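Local coordinates for protein telomere length regulator taz1 (Schizosaccharomyces pombe, PDB 4ZMI) that binds double-stranded telomeric DNA and regulates telomere length and function in fission yeast, this chain being its helical, TRF-family domain, at residues V55-L58 / Y59-N62; S100-F103 / F104-L107; Y173-L176 / D177-N180; C193-L196 / K197-G201. All coordinates share one frame; numbering follows the deposited sequence.

Interaction 1: V55-L58 / Y59-N62; sequences VKDL and YEFN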
loop_
_atom_site.group_PDB
_atom_site.type_symbol
_atom_site.label_atom_id
_atom_site.label_comp_id
_atom_site.label_asym_id
_atom_site.label_seq_id
_atom_site.Cartn_x
_atom_site.Cartn_y
_atom_site.Cartn_z
ATOM N N VAL A 55 -1.630 -13.732 -14.225
ATOM C CA VAL A 55 -1.077 -13.680 -12.878
ATOM C C VAL A 55 0.440 -13.837 -12.885
ATOM O O VAL A 55 1.144 -13.063 -12.237
ATOM C CB VAL A 55 -1.680 -14.760 -11.966
ATOM C CG1 VAL A 55 -0.795 -14.985 -10.754
ATOM C CG2 VAL A 55 -3.084 -14.360 -11.522
ATOM N N LYS A 56 0.937 -14.832 -13.615
ATOM C CA LYS A 56 2.362 -15.113 -13.629
ATOM C C LYS A 56 3.091 -13.898 -14.144
ATOM O O LYS A 56 4.116 -13.493 -13.597
ATOM C CB LYS A 56 2.688 -16.313 -14.509
ATOM C CG LYS A 56 4.136 -16.775 -14.378
ATOM C CD LYS A 56 4.332 -18.167 -14.958
ATOM C CE LYS A 56 5.549 -18.858 -14.350
ATOM N NZ LYS A 56 6.811 -18.123 -14.638
ATOM N N ASP A 57 2.544 -13.309 -15.196
ATOM C CA ASP A 57 3.113 -12.090 -15.732
ATOM C C ASP A 57 3.043 -10.955 -14.711
ATOM O O ASP A 57 3.985 -10.185 -14.565
ATOM C CB ASP A 57 2.422 -11.690 -17.029
ATOM C CG ASP A 57 2.926 -10.375 -17.563
ATOM O OD1 ASP A 57 2.143 -9.402 -17.581
ATOM O OD2 ASP A 57 4.115 -10.310 -17.941
ATOM N N LEU A 58 1.927 -10.853 -14.005
ATOM C CA LEU A 58 1.782 -9.835 -12.971
ATOM C C LEU A 58 2.905 -9.932 -11.932
ATOM O O LEU A 58 3.563 -8.935 -11.640
ATOM C CB LEU A 58 0.404 -9.914 -12.302
ATOM C CG LEU A 58 -0.770 -9.290 -13.067
ATOM C CD1 LEU A 58 -2.081 -9.586 -12.363
ATOM C CD2 LEU A 58 -0.584 -7.783 -13.230
ATOM N N TYR A 59 3.136 -11.133 -11.402
ATOM C CA TYR A 59 4.186 -11.335 -10.406
ATOM C C TYR A 59 5.604 -11.158 -10.966
ATOM O O TYR A 59 6.490 -10.689 -10.243
ATOM C CB TYR A 59 4.033 -12.687 -9.693
ATOM C CG TYR A 59 2.908 -12.723 -8.669
ATOM C CD1 TYR A 59 1.576 -12.644 -9.066
ATOM C CD2 TYR A 59 3.174 -12.842 -7.303
ATOM C CE1 TYR A 59 0.538 -12.674 -8.137
ATOM C CE2 TYR A 59 2.134 -12.873 -6.362
ATOM C CZ TYR A 59 0.818 -12.788 -6.793
ATOM O OH TYR A 59 -0.230 -12.820 -5.890
ATOM N N GLU A 60 5.831 -11.513 -12.235
ATOM C CA GLU A 60 7.168 -11.324 -12.815
ATOM C C GLU A 60 7.506 -9.842 -12.970
ATOM O O GLU A 60 8.625 -9.421 -12.671
ATOM C CB GLU A 60 7.357 -12.073 -14.150
ATOM C CG GLU A 60 6.718 -11.392 -15.358
ATOM C CD GLU A 60 7.134 -12.003 -16.675
ATOM O OE1 GLU A 60 8.348 -12.234 -16.851
ATOM O OE2 GLU A 60 6.253 -12.244 -17.530
ATOM N N PHE A 61 6.544 -9.045 -13.424
ATOM C CA PHE A 61 6.780 -7.618 -13.537
ATOM C C PHE A 61 7.054 -7.005 -12.159
ATOM O O PHE A 61 7.947 -6.165 -12.014
ATOM C CB PHE A 61 5.594 -6.938 -14.194
ATOM C CG PHE A 61 5.736 -5.451 -14.305
ATOM C CD1 PHE A 61 6.601 -4.896 -15.228
ATOM C CD2 PHE A 61 4.992 -4.607 -13.500
ATOM C CE1 PHE A 61 6.727 -3.528 -15.338
ATOM C CE2 PHE A 61 5.112 -3.237 -13.608
ATOM C CZ PHE A 61 5.979 -2.696 -14.526
ATOM N N ASN A 62 6.299 -7.441 -11.150
ATOM C CA ASN A 62 6.485 -6.956 -9.786
ATOM C C ASN A 62 7.806 -7.392 -9.208
ATOM O O ASN A 62 8.431 -6.660 -8.463
ATOM C CB ASN A 62 5.355 -7.447 -8.885
ATOM C CG ASN A 62 5.584 -7.124 -7.433
ATOM O OD1 ASN A 62 6.013 -7.978 -6.660
ATOM N ND2 ASN A 62 5.279 -5.892 -7.043
#
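Val55 and Tyr59 meet one turn apart on the amphipathic alpha-helix 52-68 of Taz1's all-helical domain, their side chains lying alongside each other and pointing the same way. Tyr59 CG stands anti to its own carbonyl carbon (chi1 -75°), which swings the ring back along the helix, so that Val55 CG1 lies 3.7 Å from Tyr59 CD1 and Val55 O sits at the ring edge, in its plane. The same carbonyl oxygen accepts the Tyr59 amide in a nearly straight bond (2.9 Å from Tyr59 N to Val55 O), one of four successive i to i+4 backbone bonds.

The tightly packed side of the helix carries Leu58 and Phe61, both buried: Leu58 rests on Phe104 and Leu111, and Phe61 on Ile18 and Met21 of helix 5-35. The looser, solvent-facing side is polar. There Lys56 extends outward, its NZ 6.5 Å from Glu60 OE1, not in contact. Asp57 OD1 is held in a salt bridge by Lys25, which would probably offset the Asp57 charge and ease the approach of a second carboxylate. The two like charges make no hydrogen bond as modelled: their planes are 85° apart, with Asp57 OD2 only 2.9 Å from Glu60 OE2.

Interaction 2: S100-F103 / F104-L107; sequences SIQF and FTGL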
loop_
_atom_site.group_PDB
_atom_site.type_symbol
_atom_site.label_atom_id
_atom_site.label_comp_id
_atom_site.label_asym_id
_atom_site.label_seq_id
_atom_site.Cartn_x
_atom_site.Cartn_y
_atom_site.Cartn_z
ATOM N N SER A 100 1.817 5.914 -10.103
ATOM C CA SER A 100 1.385 4.814 -10.951
ATOM C C SER A 100 1.999 3.492 -10.506
ATOM O O SER A 100 1.292 2.498 -10.371
ATOM C CB SER A 100 1.713 5.080 -12.423
ATOM O OG SER A 100 0.962 6.174 -12.926
ATOM N N ILE A 101 3.308 3.478 -10.282
ATOM C CA ILE A 101 3.994 2.257 -9.850
ATOM C C ILE A 101 3.401 1.740 -8.525
ATOM O O ILE A 101 3.144 0.543 -8.352
ATOM C CB ILE A 101 5.513 2.507 -9.671
ATOM C CG1 ILE A 101 6.137 2.964 -10.989
ATOM C CG2 ILE A 101 6.214 1.257 -9.174
ATOM C CD1 ILE A 101 7.189 4.032 -10.809
ATOM N N GLN A 102 3.174 2.652 -7.593
ATOM C CA GLN A 102 2.623 2.272 -6.302
ATOM C C GLN A 102 1.206 1.667 -6.452
ATOM O O GLN A 102 0.871 0.677 -5.795
ATOM C CB GLN A 102 2.627 3.487 -5.382
ATOM C CG GLN A 102 2.046 3.261 -4.011
ATOM C CD GLN A 102 1.839 4.559 -3.268
ATOM O OE1 GLN A 102 0.980 5.357 -3.634
ATOM N NE2 GLN A 102 2.640 4.789 -2.231
ATOM N N PHE A 103 0.401 2.263 -7.332
ATOM C CA PHE A 103 -0.948 1.773 -7.661
ATOM C C PHE A 103 -0.874 0.303 -8.023
ATOM O O PHE A 103 -1.573 -0.536 -7.442
ATOM C CB PHE A 103 -1.506 2.544 -8.860
ATOM C CG PHE A 103 -3.003 2.612 -8.911
ATOM C CD1 PHE A 103 -3.649 3.833 -8.808
ATOM C CD2 PHE A 103 -3.761 1.464 -9.075
ATOM C CE1 PHE A 103 -5.029 3.908 -8.852
ATOM C CE2 PHE A 103 -5.142 1.532 -9.119
ATOM C CZ PHE A 103 -5.777 2.758 -9.005
ATOM N N PHE A 104 -0.004 -0.003 -8.982
ATOM C CA PHE A 104 0.205 -1.380 -9.409
ATOM C C PHE A 104 0.556 -2.273 -8.235
ATOM O O PHE A 104 0.009 -3.361 -8.100
ATOM C CB PHE A 104 1.298 -1.486 -10.479
ATOM C CG PHE A 104 1.701 -2.902 -10.780
ATOM C CD1 PHE A 104 0.944 -3.680 -11.635
ATOM C CD2 PHE A 104 2.805 -3.466 -10.177
ATOM C CE1 PHE A 104 1.298 -4.983 -11.902
ATOM C CE2 PHE A 104 3.155 -4.770 -10.432
ATOM C CZ PHE A 104 2.411 -5.526 -11.297
ATOM N N THR A 105 1.472 -1.811 -7.388
ATOM C CA THR A 105 1.909 -2.627 -6.266
ATOM C C THR A 105 0.766 -2.810 -5.268
ATOM O O THR A 105 0.651 -3.853 -4.638
ATOM C CB THR A 105 3.177 -2.071 -5.595
ATOM O OG1 THR A 105 2.941 -0.739 -5.121
ATOM C CG2 THR A 105 4.321 -2.047 -6.603
ATOM N N GLY A 106 -0.085 -1.797 -5.140
ATOM C CA GLY A 106 -1.293 -1.927 -4.348
ATOM C C GLY A 106 -2.289 -2.939 -4.919
ATOM O O GLY A 106 -2.652 -3.888 -4.227
ATOM N N LEU A 107 -2.698 -2.742 -6.179
ATOM C CA LEU A 107 -3.733 -3.552 -6.849
ATOM C C LEU A 107 -3.466 -5.051 -6.798
ATOM O O LEU A 107 -4.338 -5.815 -6.436
ATOM C CB LEU A 107 -3.836 -3.161 -8.317
ATOM C CG LEU A 107 -5.094 -2.615 -8.988
ATOM C CD1 LEU A 107 -5.016 -2.951 -10.495
ATOM C CD2 LEU A 107 -6.380 -3.118 -8.360
#
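This is a local, wholly buried contact between successive turns of one alpha-helix, the last part of helix 95-107, which runs through the interior of the all-helical TRF-family domain with helices 5-35, 52-68, 118-130 and 214-229 touching its side chains. Thr105 and Gln102 are joined by a side-chain-to-backbone bond. The Thr105 hydroxyl turns back onto the preceding turn, and OG1 donates to Gln102 O at 2.6 Å. With OG1 held between the backbone N and the carbonyl carbon (chi1 59°), the hydroxyl approaches that oxygen from the side, at a C=O...donor angle of 111°. Gly106 N reaches the same oxygen almost head-on at 2.7 Å, so two donors grip Gln102 O. Thr105 OG1 is also hydrogen-bonded to Thr75, which ties this turn to a neighbouring part of the chain. A valine here would remove the hydroxyl and would probably leave Gln102 O with the Gly106 amide as its remaining donor in this turn and Thr75 without its mate.

The aromatic side chains pack on neighbouring helices. Phe104 reaches helix 52-68, where its ring meets Phe61 edge-to-face. Phe103 packs on Val26 of helix 5-35 and Leu225 of helix 214-229. Its ring also meets Leu107, one turn on along the same helix: Leu107 CG comes to the ring edge, near its plane, 4.1 Å from Phe103 CE2.

Interaction 3: Y173-L176 / D177-N180; sequences YTSL and DALN. With MG (magnesium ion), chain B.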
loop_
_atom_site.group_PDB
_atom_site.type_symbol
_atom_site.label_atom_id
_atom_site.label_comp_id
_atom_site.label_asym_id
_atom_site.label_seq_id
_atom_site.Cartn_x
_atom_site.Cartn_y
_atom_site.Cartn_z
ATOM N N TYR A 173 11.027 1.888 8.372
ATOM C CA TYR A 173 11.412 2.530 9.608
ATOM C C TYR A 173 11.551 1.465 10.682
ATOM O O TYR A 173 10.955 0.375 10.584
ATOM C CB TYR A 173 10.379 3.584 9.981
ATOM C CG TYR A 173 10.103 4.524 8.836
ATOM C CD1 TYR A 173 8.859 4.546 8.200
ATOM C CD2 TYR A 173 11.103 5.376 8.366
ATOM C CE1 TYR A 173 8.609 5.409 7.130
ATOM C CE2 TYR A 173 10.867 6.243 7.300
ATOM C CZ TYR A 173 9.631 6.253 6.681
ATOM O OH TYR A 173 9.432 7.120 5.624
ATOM N N THR A 174 12.344 1.798 11.695
ATOM C CA THR A 174 12.844 0.848 12.669
ATOM C C THR A 174 12.129 0.897 14.013
ATOM O O THR A 174 12.228 -0.046 14.797
ATOM C CB THR A 174 14.357 1.078 12.917
ATOM O OG1 THR A 174 14.574 2.427 13.340
ATOM C CG2 THR A 174 15.126 0.849 11.641
ATOM N N SER A 175 11.422 1.986 14.298
ATOM C CA SER A 175 10.723 2.065 15.571
ATOM C C SER A 175 9.532 2.998 15.483
ATOM O O SER A 175 9.455 3.831 14.579
ATOM C CB SER A 175 11.672 2.573 16.645
ATOM O OG SER A 175 11.870 3.967 16.448
ATOM N N LEU A 176 8.597 2.858 16.421
ATOM C CA LEU A 176 7.449 3.756 16.483
ATOM C C LEU A 176 7.878 5.209 16.712
ATOM O O LEU A 176 7.278 6.132 16.172
ATOM C CB LEU A 176 6.468 3.313 17.569
ATOM C CG LEU A 176 5.750 2.014 17.227
ATOM C CD1 LEU A 176 4.665 1.699 18.250
ATOM C CD2 LEU A 176 5.162 2.068 15.808
ATOM N N ASP A 177 8.920 5.415 17.505
ATOM C CA ASP A 177 9.390 6.772 17.750
ATOM C C ASP A 177 9.838 7.400 16.451
ATOM O O ASP A 177 9.485 8.537 16.145
ATOM C CB ASP A 177 10.553 6.767 18.720
ATOM C CG ASP A 177 10.220 7.455 19.997
ATOM O OD1 ASP A 177 10.039 6.740 21.000
ATOM O OD2 ASP A 177 10.116 8.706 19.989
ATOM N N ALA A 178 10.612 6.626 15.695
ATOM C CA ALA A 178 11.144 7.035 14.408
ATOM C C ALA A 178 10.049 7.570 13.498
ATOM O O ALA A 178 10.253 8.531 12.756
ATOM C CB ALA A 178 11.855 5.867 13.751
ATOM N N LEU A 179 8.874 6.962 13.565
ATOM C CA LEU A 179 7.765 7.448 12.758
ATOM C C LEU A 179 7.465 8.901 13.086
ATOM O O LEU A 179 7.080 9.666 12.206
ATOM C CB LEU A 179 6.515 6.595 12.961
ATOM C CG LEU A 179 6.611 5.101 12.653
ATOM C CD1 LEU A 179 5.235 4.483 12.692
ATOM C CD2 LEU A 179 7.190 4.918 11.293
ATOM N N ASN A 180 7.639 9.283 14.350
ATOM C CA ASN A 180 7.391 10.672 14.754
ATOM C C ASN A 180 8.385 11.636 14.114
ATOM O O ASN A 180 8.131 12.834 14.010
ATOM C CB ASN A 180 7.436 10.816 16.275
ATOM C CG ASN A 180 6.303 10.075 16.969
ATOM O OD1 ASN A 180 5.153 10.097 16.515
ATOM N ND2 ASN A 180 6.624 9.412 18.075
HETATM MG MG MG B . 10.691 -1.805 9.498
HETATM O O HOH W 1 4.402 7.314 15.885
HETATM O O HOH W 2 10.750 -2.750 11.719
#
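Leu176 and Leu179 meet across the first turn of helix 176-182, and together with Tyr173 they give the contact its apolar half. The leucine branches cross at an angle, Leu176 CD2 lying 3.9 Å from Leu179 CD1. The other methyl of Leu179 turns to the loop: CG, anti to its own carbonyl carbon (chi1 -58°), sets the branch point from which CD2 comes within 3.5 Å of Tyr173 CD1. Leu179 thus packs against both the loop residue Tyr173 and Leu176 at the helix start, backed by Ile167 and Trp187, while the tyrosine hydroxyl bonds to Ser79.

The polar half is an N-cap. Ser175 OG accepts from Ala178 N at 3.0 Å in a fairly straight bond (162°), whereas Leu179 N makes only weak bonds to Ser175 O and Leu176 O. Farther along, a water donates to both Leu176 O and Asn180 OD1, bridging backbone and side chain.

Just before the cap, Tyr173 O binds a magnesium ion at 2.5 Å, in company with Leu171 O and a water; Leu168 also belongs to the site. The chemistry is consistent with a loop held at two points: a cation bound by backbone oxygens and water, whose charge would probably polarise the Tyr173 carbonyl, and a serine hydroxyl that satisfies an amide at the helix start.

Interaction 4: C193-L196 / K197-G201; sequences CDFL and KSTIG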
loop_
_atom_site.group_PDB
_atom_site.type_symbol
_atom_site.label_atom_id
_atom_site.label_comp_id
_atom_site.label_asym_id
_atom_site.label_seq_id
_atom_site.Cartn_x
_atom_site.Cartn_y
_atom_site.Cartn_z
ATOM N N CYS A 193 -0.896 7.273 15.923
ATOM C CA CYS A 193 -0.304 5.991 16.285
ATOM C C CYS A 193 -1.104 5.295 17.369
ATOM O O CYS A 193 -1.292 4.074 17.338
ATOM C CB CYS A 193 1.144 6.156 16.745
ATOM S SG CYS A 193 1.990 4.556 16.903
ATOM N N ASP A 194 -1.567 6.089 18.329
ATOM C CA ASP A 194 -2.381 5.591 19.427
ATOM C C ASP A 194 -3.709 5.091 18.886
ATOM O O ASP A 194 -4.218 4.052 19.334
ATOM C CB ASP A 194 -2.583 6.684 20.471
ATOM C CG ASP A 194 -1.299 7.043 21.183
ATOM O OD1 ASP A 194 -0.511 6.120 21.487
ATOM O OD2 ASP A 194 -1.073 8.244 21.432
ATOM N N PHE A 195 -4.264 5.807 17.908
ATOM C CA PHE A 195 -5.497 5.337 17.267
ATOM C C PHE A 195 -5.295 3.959 16.622
ATOM O O PHE A 195 -6.150 3.078 16.751
ATOM C CB PHE A 195 -6.028 6.345 16.234
ATOM C CG PHE A 195 -7.344 5.937 15.615
ATOM C CD1 PHE A 195 -8.494 5.870 16.385
ATOM C CD2 PHE A 195 -7.425 5.595 14.276
ATOM C CE1 PHE A 195 -9.705 5.477 15.829
ATOM C CE2 PHE A 195 -8.619 5.198 13.707
ATOM C CZ PHE A 195 -9.771 5.144 14.490
ATOM N N LEU A 196 -4.154 3.776 15.950
ATOM C CA LEU A 196 -3.870 2.524 15.252
ATOM C C LEU A 196 -3.645 1.415 16.266
ATOM O O LEU A 196 -4.146 0.315 16.087
ATOM C CB LEU A 196 -2.645 2.648 14.338
ATOM C CG LEU A 196 -2.619 3.816 13.354
ATOM C CD1 LEU A 196 -1.396 3.729 12.474
ATOM C CD2 LEU A 196 -3.858 3.813 12.508
ATOM N N LYS A 197 -2.890 1.698 17.327
ATOM C CA LYS A 197 -2.628 0.680 18.348
ATOM C C LYS A 197 -3.930 0.269 19.019
ATOM O O LYS A 197 -4.132 -0.895 19.353
ATOM C CB LYS A 197 -1.652 1.203 19.401
ATOM C CG LYS A 197 -0.193 1.244 18.966
ATOM C CD LYS A 197 0.702 1.712 20.119
ATOM C CE LYS A 197 1.028 3.210 20.053
ATOM N NZ LYS A 197 1.685 3.727 21.308
ATOM N N SER A 198 -4.804 1.249 19.223
ATOM C CA SER A 198 -6.128 0.992 19.766
ATOM C C SER A 198 -6.940 0.120 18.831
ATOM O O SER A 198 -7.505 -0.889 19.254
ATOM C CB SER A 198 -6.887 2.297 19.994
ATOM O OG SER A 198 -6.562 2.857 21.248
ATOM N N THR A 199 -7.015 0.529 17.568
ATOM C CA THR A 199 -7.848 -0.155 16.603
ATOM C C THR A 199 -7.408 -1.599 16.563
ATOM O O THR A 199 -8.226 -2.515 16.577
ATOM C CB THR A 199 -7.652 0.421 15.185
ATOM O OG1 THR A 199 -8.051 1.799 15.138
ATOM C CG2 THR A 199 -8.441 -0.396 14.155
ATOM N N ILE A 200 -6.093 -1.792 16.542
ATOM C CA ILE A 200 -5.516 -3.116 16.374
ATOM C C ILE A 200 -5.817 -3.959 17.608
ATOM O O ILE A 200 -6.145 -5.135 17.497
ATOM C CB ILE A 200 -3.999 -3.048 16.107
ATOM C CG1 ILE A 200 -3.723 -2.550 14.680
ATOM C CG2 ILE A 200 -3.358 -4.408 16.294
ATOM C CD1 ILE A 200 -2.339 -1.925 14.515
ATOM N N GLY A 201 -5.724 -3.349 18.780
ATOM C CA GLY A 201 -6.043 -4.050 20.015
ATOM C C GLY A 201 -7.489 -4.510 20.102
ATOM O O GLY A 201 -7.778 -5.641 20.496
#
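Cys193 to Gly201 form regular alpha-helix within helix 192-203 of the all-helical domain, and the backbone bonds Lys197 N to Cys193 O and Ile200 N to Leu196 O, both 2.9 Å, bracket the i to i+4 series across the two segments. The buried flank is formed by Leu196 and Ile200, which pack on Phe145 and Phe153 of helix 137-154.

On the exposed flank Lys197 runs back over the preceding turn. Its chain bends at chi3 (-97°), which brings CE to 3.6 Å from Cys193 SG and puts the ammonium group beside Asp194. The resulting salt bridge is weak as a hydrogen bond, with Lys197 NZ 3.3 Å from Asp194 OD1.

Thr199 adds a second grip on the backbone. Its OG1 donates to Phe195 O at 2.8 Å from above the carbonyl plane, while its own amide N reaches the same oxygen from the opposite face. An alanine in place of Thr199 is likely to cost the Phe195 carbonyl its second donor and to remove the polar group from over the Phe195 ring. That ring carries the hydroxyl over one face, with Thr199 OG1 3.7 Å above the ring plane, over its centre.

Overall arrangement
The four local contacts sample one all-helical domain from core to surface. Interaction 2 is the buried one, about 8 Å from the chain centre, whereas the other three lie 17 to 18 Å out and are partly exposed. Interactions 1 and 2 belong to neighbouring helices that touch through Phe104, which meets Phe61, Leu58 and Asn62. Interactions 3 and 4 meet more lightly, Leu176 against Cys193, and both lie across the chain centre from interaction 1. Threonine hydroxyls bond to backbone carbonyls in both interactions 2 and 4; what distinguishes the outer contacts 1 and 4 is their charged pairs and exposed polar chains, while interaction 3, a helix start, combines capping with metal binding.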